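Long-range contact in putative acyl-[acyl-carrier-protein] desaturase DesA2 (Mycobacterium tuberculosis, PDB 1ZA0), which may act as a diiron fatty acid desaturase, introducing double bonds into acyl chains carried by acyl carrier protein during mycobacterial fatty acid biosynthesis: residues W32-F46 with L109-R122. Sequence-based numbering, arbitrary orientation.
With EDO (1,2-ethanediol), chain C.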
# COMPACT_ATOMS: atom_id res chain seq x y z
N TRP A 32 3.07 -3.74 -16.02
CA TRP A 32 3.22 -5.18 -15.74
C TRP A 32 1.84 -5.82 -15.56
O TRP A 32 0.85 -5.14 -15.35
CB TRP A 32 4.11 -5.39 -14.52
CG TRP A 32 3.59 -4.85 -13.23
CD1 TRP A 32 3.62 -3.56 -12.79
CD2 TRP A 32 3.06 -5.62 -12.13
NE1 TRP A 32 3.11 -3.46 -11.51
CE2 TRP A 32 2.76 -4.72 -11.08
CE3 TRP A 32 2.79 -6.99 -11.94
CZ2 TRP A 32 2.21 -5.12 -9.88
CZ3 TRP A 32 2.26 -7.38 -10.76
CH2 TRP A 32 1.94 -6.45 -9.74
N PHE A 33 1.79 -7.16 -15.69
CA PHE A 33 0.57 -7.95 -15.55
C PHE A 33 0.75 -8.93 -14.41
O PHE A 33 1.81 -9.49 -14.27
CB PHE A 33 0.29 -8.66 -16.89
CG PHE A 33 0.14 -7.71 -18.02
CD1 PHE A 33 -1.07 -7.05 -18.24
CD2 PHE A 33 1.22 -7.45 -18.89
CE1 PHE A 33 -1.18 -6.13 -19.29
CE2 PHE A 33 1.10 -6.50 -19.93
CZ PHE A 33 -0.10 -5.87 -20.13
N ALA A 34 -0.27 -9.02 -13.56
CA ALA A 34 -0.31 -9.91 -12.44
C ALA A 34 0.03 -11.35 -12.90
O ALA A 34 0.83 -12.04 -12.24
CB ALA A 34 -1.74 -9.84 -11.80
N HIS A 35 -0.56 -11.79 -14.02
CA HIS A 35 -0.41 -13.17 -14.47
C HIS A 35 1.04 -13.54 -14.82
O HIS A 35 1.40 -14.69 -14.82
CB HIS A 35 -1.38 -13.52 -15.62
CG HIS A 35 -1.06 -12.84 -16.90
ND1 HIS A 35 -1.82 -11.80 -17.39
CD2 HIS A 35 -0.05 -13.02 -17.79
CE1 HIS A 35 -1.29 -11.39 -18.53
NE2 HIS A 35 -0.20 -12.08 -18.77
N ASP A 36 1.86 -12.53 -15.06
CA ASP A 36 3.25 -12.77 -15.37
C ASP A 36 4.06 -13.05 -14.12
O ASP A 36 5.20 -13.40 -14.26
CB ASP A 36 3.85 -11.54 -16.09
CG ASP A 36 3.49 -11.47 -17.55
OD1 ASP A 36 3.18 -12.51 -18.19
OD2 ASP A 36 3.50 -10.38 -18.16
N TYR A 37 3.54 -12.83 -12.92
CA TYR A 37 4.23 -13.13 -11.68
C TYR A 37 3.67 -14.32 -10.93
O TYR A 37 3.94 -14.53 -9.71
CB TYR A 37 4.25 -11.88 -10.80
CG TYR A 37 5.24 -10.88 -11.35
CD1 TYR A 37 6.60 -10.92 -10.92
CD2 TYR A 37 4.86 -9.96 -12.33
CE1 TYR A 37 7.53 -10.03 -11.45
CE2 TYR A 37 5.78 -9.05 -12.85
CZ TYR A 37 7.11 -9.09 -12.42
OH TYR A 37 8.00 -8.24 -12.96
N VAL A 38 2.90 -15.13 -11.66
CA VAL A 38 2.26 -16.31 -11.03
C VAL A 38 2.75 -17.61 -11.68
O VAL A 38 2.56 -17.78 -12.85
CB VAL A 38 0.70 -16.22 -11.13
CG1 VAL A 38 0.03 -17.41 -10.49
CG2 VAL A 38 0.22 -14.93 -10.44
N PRO A 39 3.39 -18.50 -10.92
CA PRO A 39 3.95 -19.73 -11.50
C PRO A 39 2.88 -20.79 -11.61
O PRO A 39 2.84 -21.72 -10.80
CB PRO A 39 5.03 -20.15 -10.47
CG PRO A 39 4.49 -19.65 -9.16
CD PRO A 39 3.71 -18.38 -9.50
N PHE A 40 2.04 -20.62 -12.57
CA PHE A 40 0.89 -21.46 -12.80
C PHE A 40 1.27 -22.92 -12.93
O PHE A 40 0.50 -23.76 -12.49
CB PHE A 40 0.12 -21.00 -14.05
CG PHE A 40 -0.65 -19.72 -13.85
CD1 PHE A 40 -1.78 -19.71 -13.04
CD2 PHE A 40 -0.23 -18.54 -14.45
CE1 PHE A 40 -2.50 -18.53 -12.85
CE2 PHE A 40 -0.89 -17.33 -14.26
CZ PHE A 40 -2.04 -17.31 -13.44
N ASP A 41 2.47 -23.22 -13.50
CA ASP A 41 2.97 -24.60 -13.64
C ASP A 41 2.91 -25.37 -12.34
O ASP A 41 2.76 -26.56 -12.38
CB ASP A 41 4.48 -24.63 -13.99
CG ASP A 41 4.77 -24.35 -15.44
OD1 ASP A 41 3.85 -24.17 -16.27
OD2 ASP A 41 5.94 -24.23 -15.82
N GLN A 42 3.11 -24.70 -11.20
CA GLN A 42 3.07 -25.36 -9.87
C GLN A 42 1.65 -25.58 -9.31
O GLN A 42 1.49 -26.21 -8.29
CB GLN A 42 3.73 -24.47 -8.83
CG GLN A 42 5.18 -24.35 -9.05
CD GLN A 42 5.83 -23.42 -8.06
OE1 GLN A 42 5.36 -23.26 -6.90
NE2 GLN A 42 6.97 -22.83 -8.50
N GLY A 43 0.66 -24.98 -9.95
CA GLY A 43 -0.69 -25.08 -9.46
C GLY A 43 -1.21 -26.50 -9.45
O GLY A 43 -0.88 -27.33 -10.30
N GLU A 44 -2.08 -26.77 -8.49
CA GLU A 44 -2.78 -28.05 -8.54
C GLU A 44 -4.23 -27.99 -8.04
O GLU A 44 -4.61 -27.15 -7.21
CB GLU A 44 -1.97 -29.13 -7.82
CG GLU A 44 -1.63 -28.84 -6.39
CD GLU A 44 -0.71 -29.94 -5.78
OE1 GLU A 44 -1.28 -30.99 -5.36
OE2 GLU A 44 0.56 -29.75 -5.75
N ASN A 45 -5.01 -28.88 -8.61
CA ASN A 45 -6.41 -29.01 -8.28
C ASN A 45 -6.56 -29.24 -6.78
O ASN A 45 -5.80 -29.96 -6.18
CB ASN A 45 -7.07 -30.16 -9.06
CG ASN A 45 -7.33 -29.80 -10.50
OD1 ASN A 45 -6.75 -28.82 -11.05
ND2 ASN A 45 -8.18 -30.59 -11.16
N PHE A 46 -7.57 -28.61 -6.21
CA PHE A 46 -8.04 -28.92 -4.88
C PHE A 46 -8.91 -30.21 -4.95
O PHE A 46 -9.13 -30.76 -6.06
CB PHE A 46 -8.69 -27.70 -4.23
CG PHE A 46 -7.71 -26.61 -3.90
CD1 PHE A 46 -7.18 -26.50 -2.65
CD2 PHE A 46 -7.25 -25.71 -4.91
CE1 PHE A 46 -6.25 -25.48 -2.36
CE2 PHE A 46 -6.28 -24.73 -4.62
CZ PHE A 46 -5.83 -24.59 -3.35
N LEU A 109 -4.89 -4.56 -9.50
CA LEU A 109 -3.84 -5.35 -10.08
C LEU A 109 -2.94 -6.02 -9.03
O LEU A 109 -2.66 -7.21 -9.13
CB LEU A 109 -3.03 -4.55 -11.09
CG LEU A 109 -1.99 -5.44 -11.84
CD1 LEU A 109 -2.63 -6.14 -13.06
CD2 LEU A 109 -0.82 -4.64 -12.25
N HIS A 110 -2.59 -5.27 -7.99
CA HIS A 110 -1.80 -5.73 -6.89
C HIS A 110 -2.52 -6.86 -6.17
O HIS A 110 -1.91 -7.90 -5.91
CB HIS A 110 -1.54 -4.56 -5.84
CG HIS A 110 -0.79 -3.41 -6.42
ND1 HIS A 110 -0.73 -2.16 -5.80
CD2 HIS A 110 -0.01 -3.33 -7.53
CE1 HIS A 110 0.05 -1.38 -6.54
NE2 HIS A 110 0.50 -2.06 -7.59
N ALA A 111 -3.82 -6.64 -5.88
CA ALA A 111 -4.64 -7.65 -5.20
C ALA A 111 -4.73 -8.96 -6.06
O ALA A 111 -4.60 -10.07 -5.54
CB ALA A 111 -6.04 -7.08 -4.90
N ILE A 112 -4.87 -8.84 -7.38
CA ILE A 112 -4.98 -10.04 -8.20
C ILE A 112 -3.67 -10.81 -8.16
O ILE A 112 -3.67 -12.05 -8.03
CB ILE A 112 -5.30 -9.68 -9.66
CG1 ILE A 112 -6.71 -9.04 -9.80
CG2 ILE A 112 -5.22 -10.91 -10.52
CD1 ILE A 112 -6.79 -8.18 -11.17
N ALA A 113 -2.55 -10.09 -8.35
CA ALA A 113 -1.23 -10.73 -8.38
C ALA A 113 -1.00 -11.48 -7.04
O ALA A 113 -0.62 -12.65 -7.03
CB ALA A 113 -0.14 -9.72 -8.55
N LEU A 114 -1.24 -10.82 -5.91
CA LEU A 114 -1.02 -11.45 -4.62
C LEU A 114 -1.89 -12.68 -4.41
O LEU A 114 -1.42 -13.70 -3.94
CB LEU A 114 -1.24 -10.48 -3.47
CG LEU A 114 -0.22 -9.34 -3.26
CD1 LEU A 114 -0.91 -8.23 -2.46
CD2 LEU A 114 1.01 -9.83 -2.47
N ARG A 115 -3.18 -12.54 -4.68
CA ARG A 115 -4.09 -13.66 -4.50
C ARG A 115 -3.72 -14.86 -5.36
O ARG A 115 -3.65 -15.97 -4.84
CB ARG A 115 -5.52 -13.25 -4.80
CG ARG A 115 -6.58 -14.30 -4.52
CD ARG A 115 -8.03 -13.78 -4.69
NE ARG A 115 -8.39 -12.87 -3.64
CZ ARG A 115 -8.65 -13.22 -2.40
NH1 ARG A 115 -8.71 -14.50 -2.05
NH2 ARG A 115 -8.93 -12.30 -1.50
N GLU A 116 -3.49 -14.61 -6.64
CA GLU A 116 -3.14 -15.66 -7.59
C GLU A 116 -1.81 -16.35 -7.26
O GLU A 116 -1.72 -17.60 -7.30
CB GLU A 116 -3.17 -15.16 -9.03
CG GLU A 116 -4.61 -14.90 -9.44
CD GLU A 116 -4.80 -14.39 -10.88
OE1 GLU A 116 -3.81 -14.30 -11.62
OE2 GLU A 116 -5.97 -14.06 -11.20
N TYR A 117 -0.82 -15.58 -6.86
CA TYR A 117 0.43 -16.17 -6.44
C TYR A 117 0.11 -17.11 -5.28
O TYR A 117 0.55 -18.26 -5.23
CB TYR A 117 1.44 -15.12 -5.99
CG TYR A 117 2.73 -15.72 -5.50
CD1 TYR A 117 3.84 -15.81 -6.31
CD2 TYR A 117 2.84 -16.14 -4.18
CE1 TYR A 117 5.06 -16.39 -5.82
CE2 TYR A 117 3.97 -16.71 -3.69
CZ TYR A 117 5.08 -16.87 -4.52
OH TYR A 117 6.25 -17.41 -3.97
N LEU A 118 -0.60 -16.61 -4.28
CA LEU A 118 -0.78 -17.34 -3.05
C LEU A 118 -1.58 -18.68 -3.17
O LEU A 118 -1.27 -19.67 -2.46
CB LEU A 118 -1.46 -16.47 -2.03
CG LEU A 118 -0.59 -15.36 -1.40
CD1 LEU A 118 -1.39 -14.48 -0.44
CD2 LEU A 118 0.63 -15.98 -0.74
N VAL A 119 -2.61 -18.65 -4.01
CA VAL A 119 -3.46 -19.79 -4.20
C VAL A 119 -2.75 -20.81 -5.11
O VAL A 119 -2.90 -21.99 -4.89
CB VAL A 119 -4.88 -19.43 -4.70
CG1 VAL A 119 -4.87 -18.99 -6.12
CG2 VAL A 119 -5.82 -20.68 -4.53
N VAL A 120 -1.99 -20.38 -6.12
CA VAL A 120 -1.31 -21.30 -7.00
C VAL A 120 -0.19 -22.02 -6.26
O VAL A 120 0.09 -23.19 -6.55
CB VAL A 120 -0.78 -20.56 -8.24
CG1 VAL A 120 0.30 -21.26 -8.89
CG2 VAL A 120 -1.90 -20.19 -9.16
N THR A 121 0.53 -21.28 -5.40
CA THR A 121 1.68 -21.83 -4.73
C THR A 121 1.33 -22.55 -3.46
O THR A 121 2.24 -23.16 -2.92
CB THR A 121 2.72 -20.73 -4.31
OG1 THR A 121 2.11 -19.75 -3.48
CG2 THR A 121 3.25 -19.99 -5.54
N ARG A 122 0.09 -22.41 -2.97
CA ARG A 122 -0.39 -22.97 -1.70
C ARG A 122 0.40 -22.51 -0.46
O ARG A 122 0.55 -23.26 0.52
CB ARG A 122 -0.30 -24.53 -1.74
CG ARG A 122 -0.86 -25.26 -3.01
CD ARG A 122 -2.26 -25.46 -2.91
NE ARG A 122 -2.99 -26.33 -3.91
CZ ARG A 122 -3.57 -27.50 -3.61
NH1 ARG A 122 -3.40 -28.09 -2.43
NH2 ARG A 122 -4.35 -28.08 -4.49
C1 EDO C . 0.72 -1.59 -13.19
O1 EDO C . 1.04 -2.15 -14.43
C2 EDO C . 1.39 -0.24 -13.04
O2 EDO C . 2.80 -0.32 -13.13
O HOH W 1 -2.84 -24.71 -6.32
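Leu-109 lays its CD2 methyl over one face of the Trp-32 indole at one end of this contact, where the loop between helices 9-27 and 63-77 runs along helix 95-121 of the ferritin-like four-helix bundle. This CH-pi contact puts Leu-109 CD2 3.8 Å from the centroid of the six-membered ring. With CG anti to the backbone N (chi1 -174°), the Leu-109 branch turns to the loop and sets CD1 beside Ala-34 N and CB. The indole edge meets His-110, with Trp-32 CZ2 3.7 Å from His-110 CD2. His-110 probably binds iron, as in related desaturases. In this structure its side chain lies about 5 Å from the bound manganese, and its NE2 and Trp-32 NE1 both hydrogen-bond to Asp-188 OD2. The contact thus joins the loop to the edge of the metal site.

Further along, small side chains pack closely. Ala-34 and Ala-113 let the backbones approach, with Ala-34 CA 4.2 Å from Ala-113 CA. Val-38 spreads its branches: CG2 meets Glu-116 CB, and CG1 packs on Val-120 CG2 while also covering a face of the Phe-40 ring. Tyr-117 turns its ring edge to the carbonyl oxygen of Tyr-37.

Past the helix end, Arg-122 has positive phi, and a bend at chi2 (-85°) carries its guanidinium back to the loop. There it is sandwiched between Glu-44 CG and the Phe-46 ring. The Phe-46 side is a flat cation-pi stack, with planes 11° apart and centres 3.7 Å apart. Water 1 accepts from Arg-122 NE and Glu-44 N. In the guanidinium plane, Arg-122 NH2 donates a nearly straight 2.9 Å hydrogen bond to Glu-44 O, reaching it from above the carbonyl plane.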